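OXA-46 oxacillinase (Pseudomonas aeruginosa, PDB 3IF6) is a class D serine beta-lactamase that probably hydrolyses the ring amide of beta-lactam antibiotics to give substituted beta-amino acids. Local coordinates at residues Q39-A47 against S57-A65; G133-L141 against D150-Y158. All coordinates share one frame; numbering follows the deposited sequence.

Both interactions lie within the range of the penicillin-binding transpeptidase family, yet they belong to different parts of the fold: their centres are 28 Å apart, and their nearest atoms stay about 14 Å from each other. Interaction 1 is largely buried and joins two antiparallel strands of the main sheet through backbone hydrogen bonds, small apolar side chains filling in beyond them. Interaction 2 is only partly buried and pins a loop to helix 122-144 by side chains, with an apolar inner layer and a charged outer one. An arginine lies across partner atoms in each: Arg63 over the backbone of a strand, Arg138 over an isoleucine of the loop.

Interaction 1. Residues Q39-A47 against S57-A65; sequences QAEGAIVIA and SVFDQERAA. With EDO (1,2-ethanediol), chain L.
Ile46 and Ser57 form an antiparallel hydrogen-bonded pair: Ile46 N donates to Ser57 O at 2.9 Å, and a weaker bond returns from Ser57 N to Ile46 O. A water donates to Ile46 O (2.8 Å) and also bonds Ser57 OG, bridging the backbone of one strand to the hydroxyl of the other. Farther along, Phe59 N reaches Ile44 O only weakly, at 3.2 Å. Beyond it the short helix 61-64 packs on the first strand. Ala64 CB meets Val45 CG2 at 3.8 Å, while Ala43 CB rests against Arg63 CD and the carbonyl of Phe59. The Arg63 side chain leaves with CG anti to its backbone N (chi1 -154°) and runs extended to NE, which sets one face of the guanidinium against Gly42 CA, offset toward the rim; Arg63 CD lies 3.5 Å from Gly42 C. Outside the segments, a salt bridge to Asp238 holds the same guanidinium. Asp60 caps the helix, OD1 accepting from Arg63 N at 3.2 Å from above the carboxylate plane, and Asp60 CB sits over the centre of the Phe59 ring. The other edge of strand 42-48 bonds to strand 229-238, and Ile44 packs on helix 247-259. This is a beta hairpin, strands 42-48 and 55-58, in the central sheet of the serine beta-lactamase fold.

Interaction 2. Residues G133-L141 against D150-Y158; sequences GEDKARRYL and DPSTIKGDY
The guanidinium of Arg138 has Ile154 CB over one face, 4.0 Å above the plane and offset toward the rim, while oxygen atoms gather at its edge. There NH1 donates to Pro151 O at 3.2 Å in a nearly straight bond (163°) that lies in both the guanidinium and the carbonyl planes. Ser152 O and Asp150 OD2 also lie near this plane; the carboxylate, 4.3 Å from NH1, is too far for a salt bridge but would probably add a favourable charge. From its own helix, Glu134 OE1 accepts a hydrogen bond from Arg138 NE at 2.9 Å, part of a salt bridge, on the anti side of the carboxylate and 32° out of its plane. NE and NH1 are thus both engaged, which fixes the rotation of the group. The side chain reaches the loop because Arg138 CG stands anti to the carbonyl carbon (chi1 -67°) and the chain runs extended from CG to NE. The second flat group, the Tyr158 ring, carries Ile154 CD1 over the centre of one face, 4.1 Å above the plane. Leu141 CD1 meets CD1 of the same isoleucine tip to tip at 3.9 Å and approaches the tyrosine ring obliquely at CE1. Ile154 CG2, on the other branch, packs against Glu134 CG at 3.8 Å. Ala137 CB lies beside Tyr158 OH, a buried hydroxyl with no hydrogen-bonding partner in the model. The loop following helix 122-144 thereby folds back along the helix that precedes it. On the inner side, Leu141 and Tyr158 go on to touch Phe74 and Phe81, the latter on helix 75-84; Asn163, ahead of strand 166-167, accepts from Thr153 N.

Interaction 1. Residues Q39-A47 against S57-A65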
loop_
_atom_site.group_PDB
_atom_site.type_symbol
_atom_site.label_atom_id
_atom_site.label_comp_id
_atom_site.label_asym_id
_atom_site.label_seq_id
_atom_site.Cartn_x
_atom_site.Cartn_y
_atom_site.Cartn_z
ATOM N N GLN B 39 15.173 -4.974 28.363
ATOM C CA GLN B 39 16.354 -5.821 28.531
ATOM C C GLN B 39 16.854 -6.312 27.188
ATOM O O GLN B 39 17.038 -7.516 27.009
ATOM C CB GLN B 39 16.058 -7.032 29.424
ATOM C CG GLN B 39 15.679 -6.683 30.848
ATOM C CD GLN B 39 14.448 -5.792 30.896
ATOM O OE1 GLN B 39 14.543 -4.586 31.186
ATOM N NE2 GLN B 39 13.294 -6.364 30.569
ATOM N N ALA B 40 17.050 -5.387 26.244
ATOM C CA ALA B 40 17.464 -5.764 24.885
ATOM C C ALA B 40 18.794 -5.147 24.503
ATOM O O ALA B 40 19.138 -4.071 24.962
ATOM C CB ALA B 40 16.360 -5.414 23.836
ATOM N N GLU B 41 19.539 -5.847 23.660
ATOM C CA GLU B 41 20.756 -5.322 23.072
ATOM C C GLU B 41 20.545 -5.210 21.560
ATOM O O GLU B 41 20.064 -6.155 20.922
ATOM C CB GLU B 41 21.923 -6.275 23.318
ATOM C CG GLU B 41 22.165 -6.652 24.768
ATOM C CD GLU B 41 23.278 -5.847 25.420
ATOM O OE1 GLU B 41 24.139 -5.291 24.686
ATOM O OE2 GLU B 41 23.283 -5.771 26.668
ATOM N N GLY B 42 20.890 -4.059 20.999
ATOM C CA GLY B 42 21.055 -3.942 19.571
ATOM C C GLY B 42 21.265 -2.537 19.045
ATOM O O GLY B 42 21.897 -1.708 19.694
ATOM N N ALA B 43 20.721 -2.279 17.856
ATOM C CA ALA B 43 21.008 -1.054 17.126
ATOM C C ALA B 43 19.839 -0.623 16.256
ATOM O O ALA B 43 19.110 -1.444 15.715
ATOM C CB ALA B 43 22.277 -1.216 16.266
ATOM N N ILE B 44 19.690 0.687 16.113
ATOM C CA ILE B 44 18.762 1.250 15.156
ATOM C C ILE B 44 19.451 2.358 14.338
ATOM O O ILE B 44 20.242 3.118 14.877
ATOM C CB ILE B 44 17.480 1.776 15.863
ATOM C CG1 ILE B 44 16.359 2.067 14.834
ATOM C CG2 ILE B 44 17.808 2.970 16.746
ATOM C CD1 ILE B 44 14.964 2.110 15.435
ATOM N N VAL B 45 19.179 2.396 13.034
ATOM C CA VAL B 45 19.397 3.574 12.224
ATOM C C VAL B 45 18.036 4.120 11.825
ATOM O O VAL B 45 17.233 3.419 11.185
ATOM C CB VAL B 45 20.158 3.256 10.944
ATOM C CG1 VAL B 45 20.333 4.515 10.129
ATOM C CG2 VAL B 45 21.498 2.630 11.231
ATOM N N ILE B 46 17.737 5.358 12.189
ATOM C CA ILE B 46 16.618 6.013 11.514
ATOM C C ILE B 46 16.923 7.275 10.689
ATOM O O ILE B 46 17.372 8.298 11.227
ATOM C CB ILE B 46 15.296 6.102 12.336
ATOM C CG1 ILE B 46 14.573 7.422 12.058
ATOM C CG2 ILE B 46 15.488 5.743 13.803
ATOM C CD1 ILE B 46 14.958 8.504 12.938
ATOM N N ALA B 47 16.673 7.144 9.377
ATOM C CA ALA B 47 16.786 8.209 8.389
ATOM C C ALA B 47 15.486 8.998 8.238
ATOM O O ALA B 47 14.655 8.676 7.397
ATOM C CB ALA B 47 17.205 7.627 7.055
ATOM N N SER B 57 19.896 9.618 12.211
ATOM C CA SER B 57 20.204 9.160 13.582
ATOM C C SER B 57 20.544 7.655 13.759
ATOM O O SER B 57 20.108 6.776 12.984
ATOM C CB SER B 57 19.118 9.572 14.567
ATOM O OG SER B 57 18.777 10.933 14.417
ATOM N N VAL B 58 21.321 7.376 14.796
ATOM C CA VAL B 58 21.845 6.055 15.101
ATOM C C VAL B 58 21.974 5.765 16.573
ATOM O O VAL B 58 21.712 6.578 17.413
ATOM C CB VAL B 58 23.206 5.863 14.543
ATOM C CG1 VAL B 58 23.608 4.468 14.676
ATOM C CG2 VAL B 58 23.229 6.239 13.156
ATOM N N PHE B 59 22.255 4.520 16.859
ATOM C CA PHE B 59 22.633 4.060 18.166
ATOM C C PHE B 59 23.645 2.981 17.888
ATOM O O PHE B 59 23.471 2.209 16.976
ATOM C CB PHE B 59 21.437 3.517 18.886
ATOM C CG PHE B 59 21.766 2.828 20.121
ATOM C CD1 PHE B 59 22.735 3.293 20.933
ATOM C CD2 PHE B 59 21.109 1.692 20.473
ATOM C CE1 PHE B 59 23.034 2.628 22.077
ATOM C CE2 PHE B 59 21.404 1.038 21.604
ATOM C CZ PHE B 59 22.359 1.493 22.409
ATOM N N ASP B 60 24.678 2.878 18.682
ATOM C CA ASP B 60 25.656 1.868 18.412
ATOM C C ASP B 60 26.220 1.891 17.015
ATOM O O ASP B 60 26.244 0.911 16.327
ATOM C CB ASP B 60 25.126 0.506 18.752
ATOM C CG ASP B 60 26.169 -0.382 19.275
ATOM O OD1 ASP B 60 27.277 -0.308 18.774
ATOM O OD2 ASP B 60 25.874 -1.160 20.171
ATOM N N GLN B 61 26.690 3.036 16.605
ATOM C CA GLN B 61 27.274 3.180 15.292
ATOM C C GLN B 61 28.050 1.952 14.839
ATOM O O GLN B 61 28.093 1.640 13.639
ATOM C CB GLN B 61 28.184 4.413 15.270
ATOM C CG GLN B 61 28.786 4.711 13.885
ATOM C CD GLN B 61 27.729 4.858 12.780
ATOM O OE1 GLN B 61 26.827 5.686 12.880
ATOM N NE2 GLN B 61 27.857 4.062 11.725
ATOM N N GLU B 62 28.667 1.255 15.792
ATOM C CA GLU B 62 29.526 0.118 15.467
ATOM C C GLU B 62 28.668 -1.045 15.016
ATOM O O GLU B 62 29.021 -1.748 14.070
ATOM C CB GLU B 62 30.378 -0.302 16.682
ATOM C CG GLU B 62 31.428 0.731 17.158
ATOM C CD GLU B 62 30.815 2.058 17.644
ATOM O OE1 GLU B 62 31.165 3.121 17.062
ATOM O OE2 GLU B 62 29.988 2.034 18.593
ATOM N N ARG B 63 27.558 -1.240 15.726
ATOM C CA ARG B 63 26.638 -2.349 15.484
ATOM C C ARG B 63 25.787 -2.051 14.256
ATOM O O ARG B 63 25.660 -2.895 13.381
ATOM C CB ARG B 63 25.743 -2.605 16.699
ATOM C CG ARG B 63 25.267 -4.037 16.736
ATOM C CD ARG B 63 23.993 -4.217 17.544
ATOM N NE ARG B 63 23.243 -5.365 17.060
ATOM C CZ ARG B 63 23.076 -6.505 17.718
ATOM N NH1 ARG B 63 23.598 -6.661 18.926
ATOM N NH2 ARG B 63 22.372 -7.485 17.166
ATOM N N ALA B 64 25.381 -0.808 14.124
ATOM C CA ALA B 64 24.647 -0.334 12.987
ATOM C C ALA B 64 25.469 -0.581 11.739
ATOM O O ALA B 64 24.928 -0.839 10.713
ATOM C CB ALA B 64 24.363 1.095 13.144
ATOM N N ALA B 65 26.779 -0.472 11.828
ATOM C CA ALA B 65 27.667 -0.816 10.737
ATOM C C ALA B 65 27.972 -2.285 10.560
ATOM O O ALA B 65 28.524 -2.659 9.567
ATOM C CB ALA B 65 28.930 -0.072 10.855
HETATM C C1 EDO L . 29.548 -3.291 6.715
HETATM O O1 EDO L . 29.152 -2.046 6.134
HETATM C C2 EDO L . 31.033 -3.284 7.082
HETATM O O2 EDO L . 31.200 -3.589 8.479
HETATM O O HOH W 1 16.912 10.908 12.021
#

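Interaction 2. Residues G133-L141 against D150-Y158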
loop_
_atom_site.group_PDB
_atom_site.type_symbol
_atom_site.label_atom_id
_atom_site.label_comp_id
_atom_site.label_asym_id
_atom_site.label_seq_id
_atom_site.Cartn_x
_atom_site.Cartn_y
_atom_site.Cartn_z
ATOM N N GLY B 133 18.167 -19.185 -10.135
ATOM C CA GLY B 133 19.462 -19.829 -10.264
ATOM C C GLY B 133 20.607 -18.984 -9.729
ATOM O O GLY B 133 20.485 -17.754 -9.590
ATOM N N GLU B 134 21.730 -19.648 -9.453
ATOM C CA GLU B 134 22.921 -18.999 -8.897
ATOM C C GLU B 134 23.397 -17.771 -9.679
ATOM O O GLU B 134 23.592 -16.706 -9.099
ATOM C CB GLU B 134 24.067 -20.012 -8.741
ATOM C CG GLU B 134 25.387 -19.365 -8.332
ATOM C CD GLU B 134 26.606 -20.297 -8.432
ATOM O OE1 GLU B 134 27.748 -19.775 -8.517
ATOM O OE2 GLU B 134 26.417 -21.539 -8.406
ATOM N N ASP B 135 23.587 -17.923 -10.992
ATOM C CA ASP B 135 24.296 -16.898 -11.778
ATOM C C ASP B 135 23.518 -15.573 -11.843
ATOM O O ASP B 135 24.118 -14.497 -11.729
ATOM C CB ASP B 135 24.680 -17.409 -13.194
ATOM C CG ASP B 135 25.637 -18.650 -13.174
ATOM O OD1 ASP B 135 26.413 -18.856 -12.188
ATOM O OD2 ASP B 135 25.617 -19.421 -14.173
ATOM N N LYS B 136 22.194 -15.645 -12.008
ATOM C CA LYS B 136 21.377 -14.426 -12.040
ATOM C C LYS B 136 21.297 -13.804 -10.663
ATOM O O LYS B 136 21.347 -12.586 -10.537
ATOM C CB LYS B 136 19.979 -14.685 -12.578
ATOM C CG LYS B 136 19.579 -13.698 -13.663
ATOM C CD LYS B 136 18.237 -14.022 -14.288
ATOM C CE LYS B 136 18.169 -15.444 -14.784
ATOM N NZ LYS B 136 16.762 -15.798 -15.177
ATOM N N ALA B 137 21.221 -14.647 -9.634
ATOM C CA ALA B 137 21.145 -14.185 -8.245
ATOM C C ALA B 137 22.392 -13.397 -7.845
ATOM O O ALA B 137 22.290 -12.327 -7.237
ATOM C CB ALA B 137 20.907 -15.365 -7.297
ATOM N N ARG B 138 23.563 -13.933 -8.207
ATOM C CA ARG B 138 24.848 -13.272 -7.991
ATOM C C ARG B 138 24.904 -11.941 -8.722
ATOM O O ARG B 138 25.378 -10.951 -8.183
ATOM C CB ARG B 138 25.993 -14.187 -8.442
ATOM C CG ARG B 138 26.160 -15.451 -7.604
ATOM C CD ARG B 138 27.485 -16.178 -7.923
ATOM N NE ARG B 138 27.769 -17.313 -7.034
ATOM C CZ ARG B 138 28.316 -17.201 -5.825
ATOM N NH1 ARG B 138 28.646 -16.010 -5.344
ATOM N NH2 ARG B 138 28.526 -18.289 -5.089
ATOM N N ARG B 139 24.393 -11.935 -9.948
ATOM C CA ARG B 139 24.360 -10.757 -10.817
ATOM C C ARG B 139 23.474 -9.656 -10.225
ATOM O O ARG B 139 23.878 -8.490 -10.149
ATOM C CB ARG B 139 23.898 -11.160 -12.235
ATOM C CG ARG B 139 24.304 -10.208 -13.374
ATOM C CD ARG B 139 23.338 -10.308 -14.599
ATOM N NE ARG B 139 22.023 -9.694 -14.308
ATOM C CZ ARG B 139 21.000 -9.591 -15.166
ATOM N NH1 ARG B 139 21.096 -10.064 -16.403
ATOM N NH2 ARG B 139 19.869 -9.021 -14.775
ATOM N N TYR B 140 22.281 -10.051 -9.787
ATOM C CA TYR B 140 21.338 -9.179 -9.083
ATOM C C TYR B 140 21.866 -8.519 -7.804
ATOM O O TYR B 140 21.635 -7.342 -7.577
ATOM C CB TYR B 140 20.100 -9.974 -8.692
ATOM C CG TYR B 140 19.110 -10.294 -9.792
ATOM C CD1 TYR B 140 18.679 -9.313 -10.696
ATOM C CD2 TYR B 140 18.553 -11.565 -9.874
ATOM C CE1 TYR B 140 17.739 -9.617 -11.689
ATOM C CE2 TYR B 140 17.633 -11.881 -10.841
ATOM C CZ TYR B 140 17.227 -10.913 -11.745
ATOM O OH TYR B 140 16.308 -11.265 -12.688
ATOM N N LEU B 141 22.528 -9.283 -6.941
ATOM C CA LEU B 141 23.078 -8.754 -5.693
ATOM C C LEU B 141 24.178 -7.730 -5.948
ATOM O O LEU B 141 24.372 -6.781 -5.163
ATOM C CB LEU B 141 23.635 -9.893 -4.868
ATOM C CG LEU B 141 22.601 -10.826 -4.236
ATOM C CD1 LEU B 141 23.245 -12.201 -3.880
ATOM C CD2 LEU B 141 21.932 -10.161 -3.035
ATOM N N ASP B 150 28.845 -10.897 -2.019
ATOM C CA ASP B 150 29.410 -12.070 -2.583
ATOM C C ASP B 150 29.322 -13.011 -1.477
ATOM O O ASP B 150 29.801 -12.763 -0.406
ATOM C CB ASP B 150 30.840 -11.896 -2.991
ATOM C CG ASP B 150 30.958 -11.412 -4.370
ATOM O OD1 ASP B 150 31.545 -10.342 -4.560
ATOM O OD2 ASP B 150 30.427 -12.090 -5.251
ATOM N N PRO B 151 28.781 -14.155 -1.750
ATOM C CA PRO B 151 28.678 -15.114 -0.693
ATOM C C PRO B 151 29.582 -16.178 -1.149
ATOM O O PRO B 151 29.724 -16.372 -2.329
ATOM C CB PRO B 151 27.231 -15.554 -0.799
ATOM C CG PRO B 151 26.575 -14.451 -1.459
ATOM C CD PRO B 151 27.508 -14.019 -2.460
ATOM N N SER B 152 30.221 -16.844 -0.231
ATOM C CA SER B 152 31.065 -17.904 -0.645
ATOM C C SER B 152 30.182 -18.951 -1.341
ATOM O O SER B 152 30.557 -19.482 -2.369
ATOM C CB SER B 152 31.787 -18.466 0.563
ATOM O OG SER B 152 31.787 -19.867 0.537
ATOM N N THR B 153 29.000 -19.236 -0.843
ATOM C CA THR B 153 28.151 -20.146 -1.587
ATOM C C THR B 153 26.724 -19.637 -1.700
ATOM O O THR B 153 26.360 -18.722 -1.021
ATOM C CB THR B 153 28.343 -21.641 -1.210
ATOM O OG1 THR B 153 27.399 -22.459 -1.898
ATOM C CG2 THR B 153 28.227 -21.868 0.244
ATOM N N ILE B 154 25.954 -20.176 -2.628
ATOM C CA ILE B 154 24.605 -19.661 -2.905
ATOM C C ILE B 154 23.633 -20.741 -3.366
ATOM O O ILE B 154 22.505 -20.430 -3.767
ATOM C CB ILE B 154 24.647 -18.487 -3.914
ATOM C CG1 ILE B 154 24.362 -17.174 -3.199
ATOM C CG2 ILE B 154 23.667 -18.687 -5.062
ATOM C CD1 ILE B 154 24.305 -15.980 -4.122
ATOM N N LYS B 155 24.075 -22.001 -3.299
ATOM C CA LYS B 155 23.248 -23.150 -3.689
ATOM C C LYS B 155 22.122 -23.397 -2.681
ATOM O O LYS B 155 21.101 -23.997 -3.042
ATOM C CB LYS B 155 24.086 -24.433 -3.842
ATOM C CG LYS B 155 25.194 -24.358 -4.872
ATOM C CD LYS B 155 26.106 -25.586 -4.792
ATOM C CE LYS B 155 25.887 -26.542 -5.974
ATOM N NZ LYS B 155 26.543 -26.039 -7.222
ATOM N N GLY B 156 22.318 -22.936 -1.437
ATOM C CA GLY B 156 21.299 -23.026 -0.372
ATOM C C GLY B 156 20.551 -21.720 -0.099
ATOM O O GLY B 156 20.596 -20.793 -0.920
ATOM N N ASP B 157 19.861 -21.648 1.047
ATOM C CA ASP B 157 19.081 -20.457 1.425
ATOM C C ASP B 157 20.035 -19.341 1.889
ATOM O O ASP B 157 20.213 -19.090 3.106
ATOM C CB ASP B 157 18.044 -20.790 2.515
ATOM C CG ASP B 157 16.889 -21.699 2.012
ATOM O OD1 ASP B 157 15.849 -21.801 2.720
ATOM O OD2 ASP B 157 17.009 -22.333 0.936
ATOM N N TYR B 158 20.647 -18.661 0.920
ATOM C CA TYR B 158 21.781 -17.778 1.225
ATOM C C TYR B 158 21.450 -16.546 2.097
ATOM O O TYR B 158 22.341 -15.939 2.697
ATOM C CB TYR B 158 22.487 -17.357 -0.050
ATOM C CG TYR B 158 21.625 -16.585 -1.018
ATOM C CD1 TYR B 158 21.538 -15.202 -0.947
ATOM C CD2 TYR B 158 20.916 -17.244 -2.040
ATOM C CE1 TYR B 158 20.763 -14.491 -1.845
ATOM C CE2 TYR B 158 20.111 -16.538 -2.935
ATOM C CZ TYR B 158 20.059 -15.164 -2.833
ATOM O OH TYR B 158 19.295 -14.455 -3.715
#